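Side-chain contact in putative uncharacterized protein lp_3323 (Lactobacillus plantarum, PDB 3DC7), which is of unknown function but probably acts as an esterase or lipase-like hydrolase of the GDSL (SGNH) family: residues Q77-D82 and T125-V130. Sequence-based numbering, arbitrary orientation.
Sequences QAIPED and TNWPTV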
loop_
_atom_site.group_PDB
_atom_site.type_symbol
_atom_site.label_atom_id
_atom_site.label_comp_id
_atom_site.label_asym_id
_atom_site.label_seq_id
_atom_site.Cartn_x
_atom_site.Cartn_y
_atom_site.Cartn_z
ATOM N N GLN A 77 13.649 -19.734 15.536
ATOM C CA GLN A 77 13.790 -20.009 16.970
ATOM C C GLN A 77 15.217 -19.749 17.456
ATOM O O GLN A 77 15.469 -19.728 18.665
ATOM C CB GLN A 77 13.353 -21.443 17.291
ATOM C CG GLN A 77 11.950 -21.764 16.783
ATOM C CD GLN A 77 11.364 -23.080 17.295
ATOM O OE1 GLN A 77 10.151 -23.186 17.495
ATOM N NE2 GLN A 77 12.207 -24.089 17.479
ATOM N N ALA A 78 16.133 -19.521 16.509
ATOM C CA ALA A 78 17.521 -19.137 16.820
ATOM C C ALA A 78 17.746 -17.622 16.929
ATOM O O ALA A 78 18.854 -17.180 17.250
ATOM C CB ALA A 78 18.492 -19.743 15.792
ATOM N N ILE A 79 16.711 -16.835 16.637
ATOM C CA ILE A 79 16.765 -15.379 16.815
ATOM C C ILE A 79 17.037 -15.084 18.303
ATOM O O ILE A 79 16.383 -15.662 19.183
ATOM C CB ILE A 79 15.454 -14.676 16.288
ATOM C CG1 ILE A 79 15.324 -14.819 14.761
ATOM C CG2 ILE A 79 15.394 -13.204 16.676
ATOM C CD1 ILE A 79 13.913 -14.502 14.218
ATOM N N PRO A 80 18.028 -14.213 18.587
ATOM C CA PRO A 80 18.374 -13.845 19.976
ATOM C C PRO A 80 17.176 -13.302 20.753
ATOM O O PRO A 80 16.356 -12.553 20.196
ATOM C CB PRO A 80 19.408 -12.740 19.791
ATOM C CG PRO A 80 19.963 -12.951 18.427
ATOM C CD PRO A 80 18.882 -13.522 17.599
ATOM N N GLU A 81 17.073 -13.673 22.026
ATOM C CA GLU A 81 15.934 -13.256 22.863
ATOM C C GLU A 81 15.785 -11.720 23.020
ATOM O O GLU A 81 14.668 -11.207 23.175
ATOM C CB GLU A 81 15.954 -13.980 24.218
ATOM C CG GLU A 81 15.023 -15.208 24.258
ATOM C CD GLU A 81 15.684 -16.490 24.801
ATOM O OE1 GLU A 81 16.540 -16.403 25.718
ATOM O OE2 GLU A 81 15.331 -17.598 24.311
ATOM N N ASP A 82 16.901 -10.999 22.950
ATOM C CA ASP A 82 16.873 -9.536 23.075
ATOM C C ASP A 82 17.072 -8.791 21.738
ATOM O O ASP A 82 17.579 -7.663 21.704
ATOM C CB ASP A 82 17.888 -9.073 24.126
ATOM C CG ASP A 82 19.311 -9.433 23.759
ATOM O OD1 ASP A 82 19.516 -10.427 23.021
ATOM O OD2 ASP A 82 20.232 -8.719 24.222
ATOM N N THR A 125 4.339 -14.622 19.142
ATOM C CA THR A 125 4.256 -15.265 20.440
ATOM C C THR A 125 5.502 -14.961 21.244
ATOM O O THR A 125 5.400 -14.581 22.408
ATOM C CB THR A 125 4.073 -16.779 20.295
ATOM O OG1 THR A 125 2.879 -17.029 19.545
ATOM C CG2 THR A 125 3.963 -17.456 21.648
ATOM N N ASN A 126 6.673 -15.084 20.618
ATOM C CA ASN A 126 7.933 -14.992 21.375
ATOM C C ASN A 126 8.595 -13.620 21.435
ATOM O O ASN A 126 9.395 -13.374 22.319
ATOM C CB ASN A 126 8.914 -16.071 20.915
ATOM C CG ASN A 126 8.383 -17.467 21.172
ATOM O OD1 ASN A 126 8.350 -17.924 22.320
ATOM N ND2 ASN A 126 7.933 -18.143 20.115
ATOM N N TRP A 127 8.274 -12.743 20.491
ATOM C CA TRP A 127 8.742 -11.348 20.519
ATOM C C TRP A 127 7.549 -10.391 20.312
ATOM O O TRP A 127 7.494 -9.655 19.324
ATOM C CB TRP A 127 9.804 -11.116 19.448
ATOM C CG TRP A 127 11.050 -11.944 19.611
ATOM C CD1 TRP A 127 12.186 -11.601 20.303
ATOM C CD2 TRP A 127 11.298 -13.242 19.056
ATOM N NE1 TRP A 127 13.115 -12.606 20.208
ATOM C CE2 TRP A 127 12.598 -13.624 19.453
ATOM C CE3 TRP A 127 10.548 -14.118 18.260
ATOM C CZ2 TRP A 127 13.163 -14.850 19.085
ATOM C CZ3 TRP A 127 11.108 -15.331 17.896
ATOM C CH2 TRP A 127 12.404 -15.686 18.313
ATOM N N PRO A 128 6.587 -10.401 21.250
ATOM C CA PRO A 128 5.338 -9.636 21.069
ATOM C C PRO A 128 5.517 -8.115 20.939
ATOM O O PRO A 128 4.738 -7.470 20.233
ATOM C CB PRO A 128 4.518 -9.993 22.311
ATOM C CG PRO A 128 5.525 -10.482 23.325
ATOM C CD PRO A 128 6.609 -11.137 22.535
ATOM N N THR A 129 6.538 -7.555 21.586
ATOM C CA THR A 129 6.755 -6.117 21.524
ATOM C C THR A 129 7.843 -5.693 20.518
ATOM O O THR A 129 8.104 -4.514 20.356
ATOM C CB THR A 129 7.061 -5.528 22.927
ATOM O OG1 THR A 129 8.361 -5.946 23.362
ATOM C CG2 THR A 129 6.014 -5.972 23.952
ATOM N N VAL A 130 8.469 -6.642 19.834
ATOM C CA VAL A 130 9.566 -6.310 18.907
ATOM C C VAL A 130 9.010 -5.918 17.530
ATOM O O VAL A 130 8.171 -6.636 16.993
ATOM C CB VAL A 130 10.571 -7.489 18.776
ATOM C CG1 VAL A 130 11.549 -7.267 17.641
ATOM C CG2 VAL A 130 11.319 -7.699 20.093
#
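The indole of Trp-127 reaches across from the end of helix 112-126 to Ile-79, Pro-80 and Glu-81, in the loop that leads into strand 85-89 of the parallel sheet of this SGNH-hydrolase alpha/beta fold. The tight part is the benzo edge and the face turned to Ile-79. In Ile-79 a chi1 of -66°, measured to CG1, leaves CG2 anti to the backbone N, and this methyl lies over the rim of that face, 3.7 Å from CZ2 of Trp-127, while Ile-79 CB stands 3.6 Å from the same carbon. Ile-79 O meets CZ2 of Trp-127 at the ring edge, at 3.3 Å. The opposite face carries Asn-126 CB, again toward the rim, and both Ile-79 and Trp-127 also touch Ile-86 of strand 85-89. Toward the pyrrole edge the contact is looser: Glu-81 is exposed, its side chain starts away from the indole, and it approaches chiefly through its carbonyl O, 3.6 Å from Trp-127 NE1. Replacing Trp-127 by alanine is likely to open a gap over Ile-79 and leave the Pro-80 carbonyl without its indole donor. Past the ring, a type I turn from Trp-127 to Val-130 leads the chain toward strand 132-136. One hydrogen bond joins the two segments: Trp-127 NE1 donates its N-H to Pro-80 O at 3.2 Å, bent to 145° at the hydrogen, with the acceptor 23° out of the indole plane.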